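Local coordinates for protein CCMAN5 (Cellulosimicrobium cellulans, PDB 2XSG) that probably hydrolyses alpha-mannosidic linkages as a family 92 glycoside hydrolase, and has been used to enable mannose-6-phosphate modification of recombinant human lysosomal enzymes, at residues I127-A139 with S144-T156. Sequence-based numbering, arbitrary orientation.
Sequences ITGAPGTIEAEVA and SGVHRYAFPAGST
R148 leaves its strand with CG opposite the backbone N (chi1 -175°) and bends at chi3 (56°), which swings the guanidinium alongside the extended side chain of E137. The grip is side-on: NH2 of R148 donates to OE1 of E137 at 2.8 Å, and NE of R148 to OE2 of E137 at 2.9 Å. Both nitrogens come from above the carboxylate, the two planes standing 37° apart. A water within hydrogen-bonding distance of OE2 of E137 and O of R148 probably shares its protons with other acceptors too. NH2 of R148 also pairs with D276, and F275 of the same helix 275-290 packs against both side chains. Replacing R148 by a leucine would probably leave E137 and D276 without this charged mate, the E137 carboxylate free to turn.

These strands, 133-139 and 144-150, form an antiparallel beta hairpin in the N-terminal domain; E135-A150, E137-R148 and A139-V146 are its hydrogen-bonded pairs, and R148 N meets O of E137 almost head-on at 2.8 Å.

On the other face, CG1 of V138 sits over the H147 ring, 4.0 Å from its centroid, while ND1 of H147 shares a 2.7 Å hydrogen bond with OH of Y149 and NE2 reaches H64. CB of A136 lies 3.5 Å from CE2 of Y149. Beyond the last bridge, CG2 of I134 makes a CH-pi contact 4.2 Å above the F151 ring centroid.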
loop_
_atom_site.group_PDB
_atom_site.type_symbol
_atom_site.label_atom_id
_atom_site.label_comp_id
_atom_site.label_asym_id
_atom_site.label_seq_id
_atom_site.Cartn_x
_atom_site.Cartn_y
_atom_site.Cartn_z
ATOM N N ILE A 127 -12.931 35.133 11.424
ATOM C CA ILE A 127 -12.424 34.142 12.382
ATOM C C ILE A 127 -10.897 34.152 12.343
ATOM O O ILE A 127 -10.281 34.167 11.267
ATOM C CB ILE A 127 -13.018 32.710 12.170
ATOM C CG1 ILE A 127 -14.492 32.679 12.575
ATOM C CG2 ILE A 127 -12.254 31.637 12.985
ATOM C CD1 ILE A 127 -15.217 31.455 12.097
ATOM N N THR A 128 -10.298 34.199 13.530
ATOM C CA THR A 128 -8.849 34.261 13.683
ATOM C C THR A 128 -8.432 33.623 15.019
ATOM O O THR A 128 -9.281 33.179 15.801
ATOM C CB THR A 128 -8.350 35.736 13.569
ATOM O OG1 THR A 128 -6.918 35.766 13.476
ATOM C CG2 THR A 128 -8.830 36.598 14.758
ATOM N N GLY A 129 -7.124 33.586 15.273
ATOM C CA GLY A 129 -6.576 33.039 16.509
ATOM C C GLY A 129 -7.262 33.656 17.719
ATOM O O GLY A 129 -7.571 34.854 17.734
ATOM N N ALA A 130 -7.517 32.833 18.730
ATOM C CA ALA A 130 -8.131 33.289 19.973
ATOM C C ALA A 130 -7.389 32.579 21.091
ATOM O O ALA A 130 -6.824 31.505 20.848
ATOM C CB ALA A 130 -9.626 32.950 19.991
ATOM N N PRO A 131 -7.332 33.198 22.302
ATOM C CA PRO A 131 -6.716 32.623 23.504
ATOM C C PRO A 131 -7.135 31.186 23.770
ATOM O O PRO A 131 -8.295 30.814 23.529
ATOM C CB PRO A 131 -7.239 33.523 24.641
ATOM C CG PRO A 131 -8.188 34.499 24.012
ATOM C CD PRO A 131 -7.795 34.574 22.570
ATOM N N GLY A 132 -6.186 30.376 24.228
ATOM C CA GLY A 132 -6.492 29.030 24.689
ATOM C C GLY A 132 -6.296 27.924 23.667
ATOM O O GLY A 132 -5.915 28.165 22.521
ATOM N N THR A 133 -6.586 26.698 24.090
ATOM C CA THR A 133 -6.262 25.517 23.304
ATOM C C THR A 133 -7.467 24.605 23.143
ATOM O O THR A 133 -8.196 24.362 24.105
ATOM C CB THR A 133 -5.038 24.795 23.941
ATOM O OG1 THR A 133 -3.897 25.650 23.806
ATOM C CG2 THR A 133 -4.729 23.472 23.259
ATOM N N ILE A 134 -7.708 24.150 21.913
ATOM C CA ILE A 134 -8.669 23.094 21.683
ATOM C C ILE A 134 -7.881 21.777 21.672
ATOM O O ILE A 134 -7.110 21.507 20.739
ATOM C CB ILE A 134 -9.446 23.257 20.355
ATOM C CG1 ILE A 134 -10.187 24.610 20.294
ATOM C CG2 ILE A 134 -10.413 22.091 20.167
ATOM C CD1 ILE A 134 -10.688 24.966 18.887
ATOM N N GLU A 135 -8.051 20.984 22.728
ATOM C CA GLU A 135 -7.346 19.708 22.840
ATOM C C GLU A 135 -8.168 18.700 22.056
ATOM O O GLU A 135 -9.327 18.489 22.358
ATOM C CB GLU A 135 -7.198 19.271 24.306
ATOM C CG GLU A 135 -6.345 20.218 25.195
ATOM C CD GLU A 135 -4.830 20.094 24.972
ATOM O OE1 GLU A 135 -4.370 19.337 24.073
ATOM O OE2 GLU A 135 -4.081 20.769 25.709
ATOM N N ALA A 136 -7.571 18.122 21.024
ATOM C CA ALA A 136 -8.271 17.195 20.164
ATOM C C ALA A 136 -7.682 15.800 20.319
ATOM O O ALA A 136 -6.476 15.607 20.216
ATOM C CB ALA A 136 -8.186 17.649 18.738
ATOM N N GLU A 137 -8.553 14.832 20.561
ATOM C CA GLU A 137 -8.170 13.435 20.555
ATOM C C GLU A 137 -9.108 12.665 19.605
ATOM O O GLU A 137 -10.328 12.804 19.687
ATOM C CB GLU A 137 -8.321 12.850 21.953
ATOM C CG GLU A 137 -7.340 13.352 23.000
ATOM C CD GLU A 137 -7.794 12.987 24.395
ATOM O OE1 GLU A 137 -7.269 12.022 24.955
ATOM O OE2 GLU A 137 -8.725 13.635 24.913
ATOM N N VAL A 138 -8.535 11.874 18.702
ATOM C CA VAL A 138 -9.314 10.924 17.905
ATOM C C VAL A 138 -8.774 9.492 18.087
ATOM O O VAL A 138 -7.586 9.292 18.398
ATOM C CB VAL A 138 -9.361 11.313 16.395
ATOM C CG1 VAL A 138 -10.033 12.677 16.217
ATOM C CG2 VAL A 138 -7.944 11.360 15.765
ATOM N N ALA A 139 -9.667 8.509 17.933
ATOM C CA ALA A 139 -9.292 7.105 17.829
ATOM C C ALA A 139 -10.168 6.434 16.768
ATOM O O ALA A 139 -11.178 7.009 16.350
ATOM C CB ALA A 139 -9.460 6.408 19.169
ATOM N N SER A 144 -15.224 2.955 12.303
ATOM C CA SER A 144 -15.623 4.143 13.053
ATOM C C SER A 144 -14.466 5.051 13.440
ATOM O O SER A 144 -13.355 4.592 13.708
ATOM C CB SER A 144 -16.342 3.762 14.351
ATOM O OG SER A 144 -17.469 2.953 14.116
ATOM N N GLY A 145 -14.759 6.344 13.491
ATOM C CA GLY A 145 -13.844 7.316 14.044
ATOM C C GLY A 145 -14.499 8.003 15.218
ATOM O O GLY A 145 -15.643 8.464 15.110
ATOM N N VAL A 146 -13.789 8.067 16.341
ATOM C CA VAL A 146 -14.320 8.746 17.520
ATOM C C VAL A 146 -13.458 9.926 17.855
ATOM O O VAL A 146 -12.229 9.870 17.674
ATOM C CB VAL A 146 -14.520 7.820 18.763
ATOM C CG1 VAL A 146 -15.530 6.763 18.433
ATOM C CG2 VAL A 146 -13.192 7.189 19.245
ATOM N N HIS A 147 -14.129 10.980 18.322
ATOM C CA HIS A 147 -13.532 12.273 18.654
ATOM C C HIS A 147 -13.844 12.650 20.107
ATOM O O HIS A 147 -14.989 12.473 20.581
ATOM C CB HIS A 147 -14.132 13.373 17.784
ATOM C CG HIS A 147 -13.991 13.147 16.311
ATOM N ND1 HIS A 147 -13.370 14.056 15.479
ATOM C CD2 HIS A 147 -14.424 12.141 15.514
ATOM C CE1 HIS A 147 -13.398 13.607 14.238
ATOM N NE2 HIS A 147 -14.033 12.448 14.230
ATOM N N ARG A 148 -12.826 13.170 20.795
ATOM C CA ARG A 148 -13.006 13.873 22.077
ATOM C C ARG A 148 -12.271 15.218 22.062
ATOM O O ARG A 148 -11.040 15.259 21.872
ATOM C CB ARG A 148 -12.510 13.019 23.254
ATOM C CG ARG A 148 -12.776 13.649 24.616
ATOM C CD ARG A 148 -12.467 12.683 25.732
ATOM N NE ARG A 148 -11.084 12.188 25.670
ATOM C CZ ARG A 148 -10.678 11.085 26.284
ATOM N NH1 ARG A 148 -11.555 10.361 26.985
ATOM N NH2 ARG A 148 -9.409 10.692 26.195
ATOM N N TYR A 149 -13.021 16.304 22.267
ATOM C CA TYR A 149 -12.489 17.672 22.237
ATOM C C TYR A 149 -12.659 18.381 23.568
ATOM O O TYR A 149 -13.712 18.270 24.211
ATOM C CB TYR A 149 -13.203 18.507 21.158
ATOM C CG TYR A 149 -12.979 18.002 19.766
ATOM C CD1 TYR A 149 -13.955 17.254 19.119
ATOM C CD2 TYR A 149 -11.786 18.268 19.090
ATOM C CE1 TYR A 149 -13.754 16.780 17.830
ATOM C CE2 TYR A 149 -11.573 17.788 17.806
ATOM C CZ TYR A 149 -12.556 17.038 17.184
ATOM O OH TYR A 149 -12.362 16.558 15.913
ATOM N N ALA A 150 -11.630 19.109 23.986
ATOM C CA ALA A 150 -11.740 20.012 25.140
ATOM C C ALA A 150 -11.540 21.452 24.712
ATOM O O ALA A 150 -10.447 21.819 24.300
ATOM C CB ALA A 150 -10.715 19.630 26.238
ATOM N N PHE A 151 -12.580 22.275 24.825
ATOM C CA PHE A 151 -12.517 23.690 24.414
ATOM C C PHE A 151 -12.215 24.593 25.610
ATOM O O PHE A 151 -12.528 24.222 26.733
ATOM C CB PHE A 151 -13.859 24.116 23.814
ATOM C CG PHE A 151 -14.121 23.568 22.441
ATOM C CD1 PHE A 151 -14.475 22.237 22.266
ATOM C CD2 PHE A 151 -14.039 24.399 21.325
ATOM C CE1 PHE A 151 -14.741 21.728 20.987
ATOM C CE2 PHE A 151 -14.301 23.903 20.048
ATOM C CZ PHE A 151 -14.646 22.565 19.878
ATOM N N PRO A 152 -11.625 25.784 25.382
ATOM C CA PRO A 152 -11.353 26.617 26.571
ATOM C C PRO A 152 -12.643 26.989 27.314
ATOM O O PRO A 152 -13.695 27.181 26.699
ATOM C CB PRO A 152 -10.678 27.867 25.986
ATOM C CG PRO A 152 -10.085 27.396 24.662
ATOM C CD PRO A 152 -11.067 26.377 24.146
ATOM N N ALA A 153 -12.561 27.088 28.630
ATOM C CA ALA A 153 -13.720 27.527 29.419
ATOM C C ALA A 153 -14.312 28.832 28.863
ATOM O O ALA A 153 -13.588 29.746 28.480
ATOM C CB ALA A 153 -13.351 27.680 30.884
ATOM N N GLY A 154 -15.635 28.907 28.788
ATOM C CA GLY A 154 -16.256 30.126 28.295
ATOM C C GLY A 154 -16.507 30.118 26.804
ATOM O O GLY A 154 -17.289 30.927 26.304
ATOM N N SER A 155 -15.845 29.213 26.085
ATOM C CA SER A 155 -16.111 29.037 24.658
ATOM C C SER A 155 -17.522 28.543 24.375
ATOM O O SER A 155 -18.082 27.807 25.167
ATOM C CB SER A 155 -15.153 28.010 24.077
ATOM O OG SER A 155 -13.835 28.492 24.090
ATOM N N THR A 156 -18.082 28.942 23.237
ATOM C CA THR A 156 -19.205 28.229 22.626
ATOM C C THR A 156 -18.629 27.213 21.615
ATOM O O THR A 156 -18.267 27.594 20.489
ATOM C CB THR A 156 -20.167 29.189 21.887
ATOM O OG1 THR A 156 -20.575 30.252 22.756
ATOM C CG2 THR A 156 -21.420 28.449 21.391
HETATM O O HOH W 1 -9.720 16.110 24.401
#